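Local coordinates for protein acetone carboxylase alpha subunit (Xanthobacter autotrophicus Py2, PDB 5M45) that belongs to the hydantoinase B/oxoprolinase family and forms the alpha subunit of a multi-chain carboxylase, with manganese and magnesium ions bound in the crystal, at residues Y95-D100 and G164-W169; S436-G441 and F456-N461. All coordinates share one frame; numbering follows the deposited sequence.

Interaction 1 of 2, residues Y95-D100 and G164-W169; sequences YNAAGD and GELIGW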
loop_
_atom_site.group_PDB
_atom_site.type_symbol
_atom_site.label_atom_id
_atom_site.label_comp_id
_atom_site.label_asym_id
_atom_site.label_seq_id
_atom_site.Cartn_x
_atom_site.Cartn_y
_atom_site.Cartn_z
ATOM N N TYR A 95 2.632 -26.269 13.290
ATOM C CA TYR A 95 3.549 -26.755 12.242
ATOM C C TYR A 95 4.839 -27.362 12.820
ATOM O O TYR A 95 5.308 -26.953 13.891
ATOM C CB TYR A 95 3.945 -25.601 11.272
ATOM C CG TYR A 95 2.762 -24.991 10.556
ATOM C CD1 TYR A 95 2.031 -23.959 11.143
ATOM C CD2 TYR A 95 2.371 -25.437 9.289
ATOM C CE1 TYR A 95 0.929 -23.391 10.491
ATOM C CE2 TYR A 95 1.266 -24.880 8.653
ATOM C CZ TYR A 95 0.557 -23.838 9.269
ATOM O OH TYR A 95 -0.577 -23.292 8.675
ATOM N N ASN A 96 5.409 -28.339 12.106
ATOM C CA ASN A 96 6.774 -28.810 12.372
ATOM C C ASN A 96 7.815 -27.801 11.794
ATOM O O ASN A 96 7.443 -26.830 11.161
ATOM C CB ASN A 96 6.960 -30.276 11.900
ATOM C CG ASN A 96 6.982 -30.448 10.390
ATOM O OD1 ASN A 96 7.339 -29.545 9.623
ATOM N ND2 ASN A 96 6.624 -31.669 9.949
ATOM N N ALA A 97 9.102 -28.015 12.066
ATOM C CA ALA A 97 10.163 -27.081 11.676
ATOM C C ALA A 97 10.229 -26.810 10.182
ATOM O O ALA A 97 10.611 -25.704 9.765
ATOM C CB ALA A 97 11.505 -27.549 12.187
ATOM N N ALA A 98 9.834 -27.791 9.368
ATOM C CA ALA A 98 9.825 -27.653 7.900
ATOM C C ALA A 98 8.603 -26.922 7.339
ATOM O O ALA A 98 8.464 -26.821 6.111
ATOM C CB ALA A 98 9.957 -29.027 7.240
ATOM N N GLY A 99 7.709 -26.437 8.202
ATOM C CA GLY A 99 6.476 -25.767 7.768
ATOM C C GLY A 99 5.302 -26.652 7.338
ATOM O O GLY A 99 4.352 -26.162 6.740
ATOM N N ASP A 100 5.366 -27.955 7.621
ATOM C CA ASP A 100 4.242 -28.849 7.391
ATOM C C ASP A 100 3.317 -28.929 8.623
ATOM O O ASP A 100 3.789 -29.089 9.736
ATOM C CB ASP A 100 4.756 -30.235 7.028
ATOM C CG ASP A 100 5.517 -30.235 5.698
ATOM O OD1 ASP A 100 4.860 -29.859 4.680
ATOM O OD2 ASP A 100 6.698 -30.634 5.659
ATOM N N GLY A 164 16.849 -23.485 23.233
ATOM C CA GLY A 164 17.606 -22.693 22.290
ATOM C C GLY A 164 17.550 -23.105 20.839
ATOM O O GLY A 164 18.202 -22.486 20.030
ATOM N N GLU A 165 16.781 -24.122 20.486
ATOM C CA GLU A 165 16.675 -24.576 19.092
ATOM C C GLU A 165 15.211 -24.582 18.629
ATOM O O GLU A 165 14.302 -24.758 19.427
ATOM C CB GLU A 165 17.283 -25.976 18.937
ATOM C CG GLU A 165 18.722 -26.138 19.439
ATOM C CD GLU A 165 19.228 -27.555 19.225
ATOM O OE1 GLU A 165 18.774 -28.440 19.978
ATOM O OE2 GLU A 165 20.006 -27.829 18.273
ATOM N N LEU A 166 15.002 -24.390 17.331
ATOM C CA LEU A 166 13.654 -24.313 16.758
ATOM C C LEU A 166 13.076 -25.706 16.588
ATOM O O LEU A 166 13.740 -26.581 15.996
ATOM C CB LEU A 166 13.677 -23.581 15.399
ATOM C CG LEU A 166 12.299 -23.240 14.770
ATOM C CD1 LEU A 166 12.333 -21.900 14.056
ATOM C CD2 LEU A 166 11.839 -24.310 13.803
ATOM N N ILE A 167 11.861 -25.911 17.085
ATOM C CA ILE A 167 11.181 -27.182 16.988
ATOM C C ILE A 167 9.820 -27.116 16.267
ATOM O O ILE A 167 9.185 -28.161 16.067
ATOM C CB ILE A 167 11.013 -27.876 18.370
ATOM C CG1 ILE A 167 10.191 -27.017 19.334
ATOM C CG2 ILE A 167 12.379 -28.151 19.003
ATOM C CD1 ILE A 167 9.483 -27.832 20.420
ATOM N N GLY A 168 9.410 -25.940 15.814
ATOM C CA GLY A 168 8.101 -25.778 15.156
ATOM C C GLY A 168 7.701 -24.327 14.982
ATOM O O GLY A 168 8.509 -23.407 15.220
ATOM N N TRP A 169 6.475 -24.134 14.498
ATOM C CA TRP A 169 5.886 -22.812 14.347
ATOM C C TRP A 169 4.391 -22.895 14.677
ATOM O O TRP A 169 3.797 -23.973 14.561
ATOM C CB TRP A 169 5.999 -22.337 12.889
ATOM C CG TRP A 169 7.346 -22.414 12.182
ATOM C CD1 TRP A 169 7.965 -23.534 11.701
ATOM C CD2 TRP A 169 8.217 -21.318 11.861
ATOM N NE1 TRP A 169 9.153 -23.212 11.094
ATOM C CE2 TRP A 169 9.335 -21.860 11.173
ATOM C CE3 TRP A 169 8.160 -19.933 12.066
ATOM C CZ2 TRP A 169 10.368 -21.058 10.683
ATOM C CZ3 TRP A 169 9.210 -19.137 11.572
ATOM C CH2 TRP A 169 10.286 -19.703 10.895
HETATM O O HOH W 1 6.287 -28.709 15.974
HETATM O O HOH W 2 9.524 -30.097 14.192
#
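Tyr95 and Trp169 form an antiparallel hydrogen-bonded pair, each giving its amide to the other's carbonyl. Tyr95 N lies 2.9 Å from Trp169 O, with an N-H...O angle of 164°; Trp169 N returns a bond of 3.1 Å to Tyr95 O. A third bond comes from the indole: Trp169 NE1 donates to Ala97 O over 3.2 Å, nearly in its own ring plane but from well above the carbonyl plane. With CG of Trp169 anti to the carbonyl carbon (chi1 -50°) and the ring turned by chi2 of 75°, the pyrrole edge faces the turn, where CD1 also comes within 3.4 Å of Asn96 O.

That turn, type I from Asn96 to Gly99, links strands 90-95 and 101-104. Within it, Asn96 OD1 accepts from Asp100 N and, weakly, from Ala98 N, while Asn96 ND2 is bonded to Ala264 O. Two waters fill in where direct pairing stops. One donates to both Tyr95 O and Ile167 O; the other accepts from Ala97 N and donates to Ile167 O. Ile167 and Gly168 also form a classic beta bulge against Ile160 of strand 153-162.

Apolar packing is modest: Leu166 CD2 touches Ala97 CB at 3.6 Å; within its own strand, Leu166 CD1 lies 4.0 Å above the Trp169 ring plane, offset toward the rim. Tyr95 CB and Trp169 CB share one sheet face, covered by Ile119 of helix 111-124. The Tyr95 ring leads away, its OH bonded to Val112 O.

The bonding implies a turn held at two points, by strand pairing at Tyr95 and by the indole N-H at Ala97, with water satisfying polar backbone atoms in a buried setting.

Interaction 2 of 2, residues S436-G441 and F456-N461; sequences SNWLQG and FECAAN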
loop_
_atom_site.group_PDB
_atom_site.type_symbol
_atom_site.label_atom_id
_atom_site.label_comp_id
_atom_site.label_asym_id
_atom_site.label_seq_id
_atom_site.Cartn_x
_atom_site.Cartn_y
_atom_site.Cartn_z
ATOM N N SER A 436 -21.837 -16.083 -2.507
ATOM C CA SER A 436 -22.129 -14.643 -2.805
ATOM C C SER A 436 -23.644 -14.441 -2.641
ATOM O O SER A 436 -24.352 -15.442 -2.457
ATOM C CB SER A 436 -21.649 -14.297 -4.222
ATOM O OG SER A 436 -22.431 -14.952 -5.240
ATOM N N ASN A 437 -24.212 -13.232 -2.673
ATOM C CA ASN A 437 -23.586 -11.889 -2.787
ATOM C C ASN A 437 -22.818 -11.454 -1.543
ATOM O O ASN A 437 -23.180 -11.839 -0.447
ATOM C CB ASN A 437 -24.703 -10.863 -3.009
ATOM C CG ASN A 437 -24.177 -9.423 -3.172
ATOM O OD1 ASN A 437 -23.522 -9.089 -4.179
ATOM N ND2 ASN A 437 -24.516 -8.564 -2.214
ATOM N N TRP A 438 -21.799 -10.612 -1.743
ATOM C CA TRP A 438 -21.080 -9.902 -0.676
ATOM C C TRP A 438 -21.512 -8.418 -0.598
ATOM O O TRP A 438 -21.130 -7.579 -1.457
ATOM C CB TRP A 438 -19.560 -10.011 -0.900
ATOM C CG TRP A 438 -19.029 -11.401 -0.850
ATOM C CD1 TRP A 438 -18.830 -12.242 -1.931
ATOM C CD2 TRP A 438 -18.632 -12.152 0.314
ATOM N NE1 TRP A 438 -18.343 -13.447 -1.515
ATOM C CE2 TRP A 438 -18.232 -13.444 -0.144
ATOM C CE3 TRP A 438 -18.625 -11.892 1.681
ATOM C CZ2 TRP A 438 -17.783 -14.449 0.720
ATOM C CZ3 TRP A 438 -18.165 -12.903 2.576
ATOM C CH2 TRP A 438 -17.727 -14.172 2.067
ATOM N N LEU A 439 -22.346 -8.109 0.400
ATOM C CA LEU A 439 -22.793 -6.744 0.656
ATOM C C LEU A 439 -21.597 -5.931 1.181
ATOM O O LEU A 439 -20.994 -6.299 2.179
ATOM C CB LEU A 439 -23.965 -6.713 1.665
ATOM C CG LEU A 439 -24.546 -5.359 2.115
ATOM C CD1 LEU A 439 -25.996 -5.470 2.532
ATOM C CD2 LEU A 439 -23.745 -4.673 3.243
ATOM N N GLN A 440 -21.263 -4.861 0.478
ATOM C CA GLN A 440 -20.056 -4.048 0.798
ATOM C C GLN A 440 -20.331 -2.559 0.623
ATOM O O GLN A 440 -21.278 -2.172 -0.056
ATOM C CB GLN A 440 -18.908 -4.440 -0.121
ATOM C CG GLN A 440 -18.416 -5.873 0.101
ATOM C CD GLN A 440 -17.399 -6.296 -0.930
ATOM O OE1 GLN A 440 -16.203 -6.025 -0.794
ATOM N NE2 GLN A 440 -17.872 -6.933 -2.000
ATOM N N GLY A 441 -19.489 -1.742 1.228
ATOM C CA GLY A 441 -19.595 -0.292 1.185
ATOM C C GLY A 441 -18.792 0.415 2.251
ATOM O O GLY A 441 -18.198 -0.219 3.116
ATOM N N PHE A 456 -21.061 -11.169 6.147
ATOM C CA PHE A 456 -20.840 -12.627 6.055
ATOM C C PHE A 456 -22.163 -13.446 6.124
ATOM O O PHE A 456 -22.154 -14.631 6.474
ATOM C CB PHE A 456 -19.777 -13.100 7.080
ATOM C CG PHE A 456 -18.368 -13.157 6.509
ATOM C CD1 PHE A 456 -17.662 -11.997 6.238
ATOM C CD2 PHE A 456 -17.736 -14.388 6.267
ATOM C CE1 PHE A 456 -16.384 -12.046 5.710
ATOM C CE2 PHE A 456 -16.486 -14.437 5.734
ATOM C CZ PHE A 456 -15.784 -13.274 5.468
ATOM N N GLU A 457 -23.271 -12.848 5.674
ATOM C CA GLU A 457 -24.508 -13.603 5.439
ATOM C C GLU A 457 -24.240 -14.726 4.417
ATOM O O GLU A 457 -24.864 -15.762 4.544
ATOM C CB GLU A 457 -25.684 -12.695 4.981
ATOM C CG GLU A 457 -26.320 -11.941 6.147
ATOM C CD GLU A 457 -27.614 -11.211 5.818
ATOM O OE1 GLU A 457 -27.830 -10.737 4.672
ATOM O OE2 GLU A 457 -28.446 -11.117 6.764
ATOM N N CYS A 458 -23.290 -14.549 3.474
ATOM C CA CYS A 458 -22.984 -15.587 2.490
ATOM C C CYS A 458 -21.941 -16.624 2.980
ATOM O O CYS A 458 -21.314 -17.337 2.160
ATOM C CB CYS A 458 -22.614 -15.010 1.113
ATOM S SG CYS A 458 -21.290 -13.760 1.175
ATOM N N ALA A 459 -21.792 -16.725 4.305
ATOM C CA ALA A 459 -21.360 -17.937 4.961
ATOM C C ALA A 459 -22.434 -19.014 5.001
ATOM O O ALA A 459 -22.110 -20.173 5.337
ATOM C CB ALA A 459 -20.859 -17.641 6.406
ATOM N N ALA A 460 -23.692 -18.652 4.686
ATOM C CA ALA A 460 -24.865 -19.515 4.881
ATOM C C ALA A 460 -25.651 -19.646 3.577
ATOM O O ALA A 460 -26.727 -19.076 3.417
ATOM C CB ALA A 460 -25.730 -18.940 5.995
ATOM N N ASN A 461 -25.059 -20.348 2.608
ATOM C CA ASN A 461 -25.672 -20.610 1.309
ATOM C C ASN A 461 -26.262 -22.028 1.277
ATOM O O ASN A 461 -25.968 -22.851 2.144
ATOM C CB ASN A 461 -24.631 -20.514 0.196
ATOM C CG ASN A 461 -23.775 -19.280 0.289
ATOM O OD1 ASN A 461 -24.228 -18.146 -0.014
ATOM N ND2 ASN A 461 -22.503 -19.473 0.742
#
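Ser436 and Cys458 bring the two backbones nearest, with their CA atoms 5.4 Å apart, where a chain with a cis peptide between Ser436 and Asn437 passes the 3-10 segment 457-459.

The central side chain is Cys458. Chi1 of 53° places SG between the backbone N and the carbonyl carbon, and from there it sits over one face of Trp438. SG is 3.1 Å from the centroid of the six-membered ring and 11° off the ring normal, and the nearest carbon, Trp438 CD2, is 3.2 Å from SG, a close approach. Asn437 O is also 3.1 Å from SG, so the sulfur has both a carbonyl oxygen and an aromatic face as close neighbours.

The same indole meets Phe456 with its edge. CZ3 of Trp438 points over the centre of the phenyl ring, with Phe456 CE1 at 3.7 Å; the planes are inclined at 74° and the centroids are 4.9 Å apart. This is a T-shaped stack in which Trp438 supplies the edge and Phe456 the face.

Beyond Cys458, Asn461 turns its amide back: ND2 donates to Cys458 O over 2.8 Å, from above the carbonyl plane, linking Asn461 to the 3-10 segment. Glu457 of that segment makes salt bridges to Arg502 and Arg524 of strands 497-504 and 520-526.

The sulfur-aromatic contact and T-shaped pair join the approach to strand 440-442 to the loop after strand 450-454, its hairpin partner; the Phe456 side chain lies about 5 Å from a bound manganese ion, consistent with a second-shell position at the metal site.

Overall arrangement
From the N terminus, interaction 1 comes first. It spans 63 intervening residues, among them helix 111-124 and strands 138-141 and 153-162, and secures the turn between strands 90-95 and 101-104 against strand 165-175 of the same antiparallel sheet. Interaction 2 follows in series, neither nested in nor crossing the first; its 14 intervening residues hold most of the hairpin of strands 440-442 and 450-454. The centres are 37 Å apart and the nearest atoms about 18 Å, so the contacts do not touch. Strand 165-175 nevertheless runs on to His175, a manganese ligand, and Phe456 of interaction 2 lies near manganese.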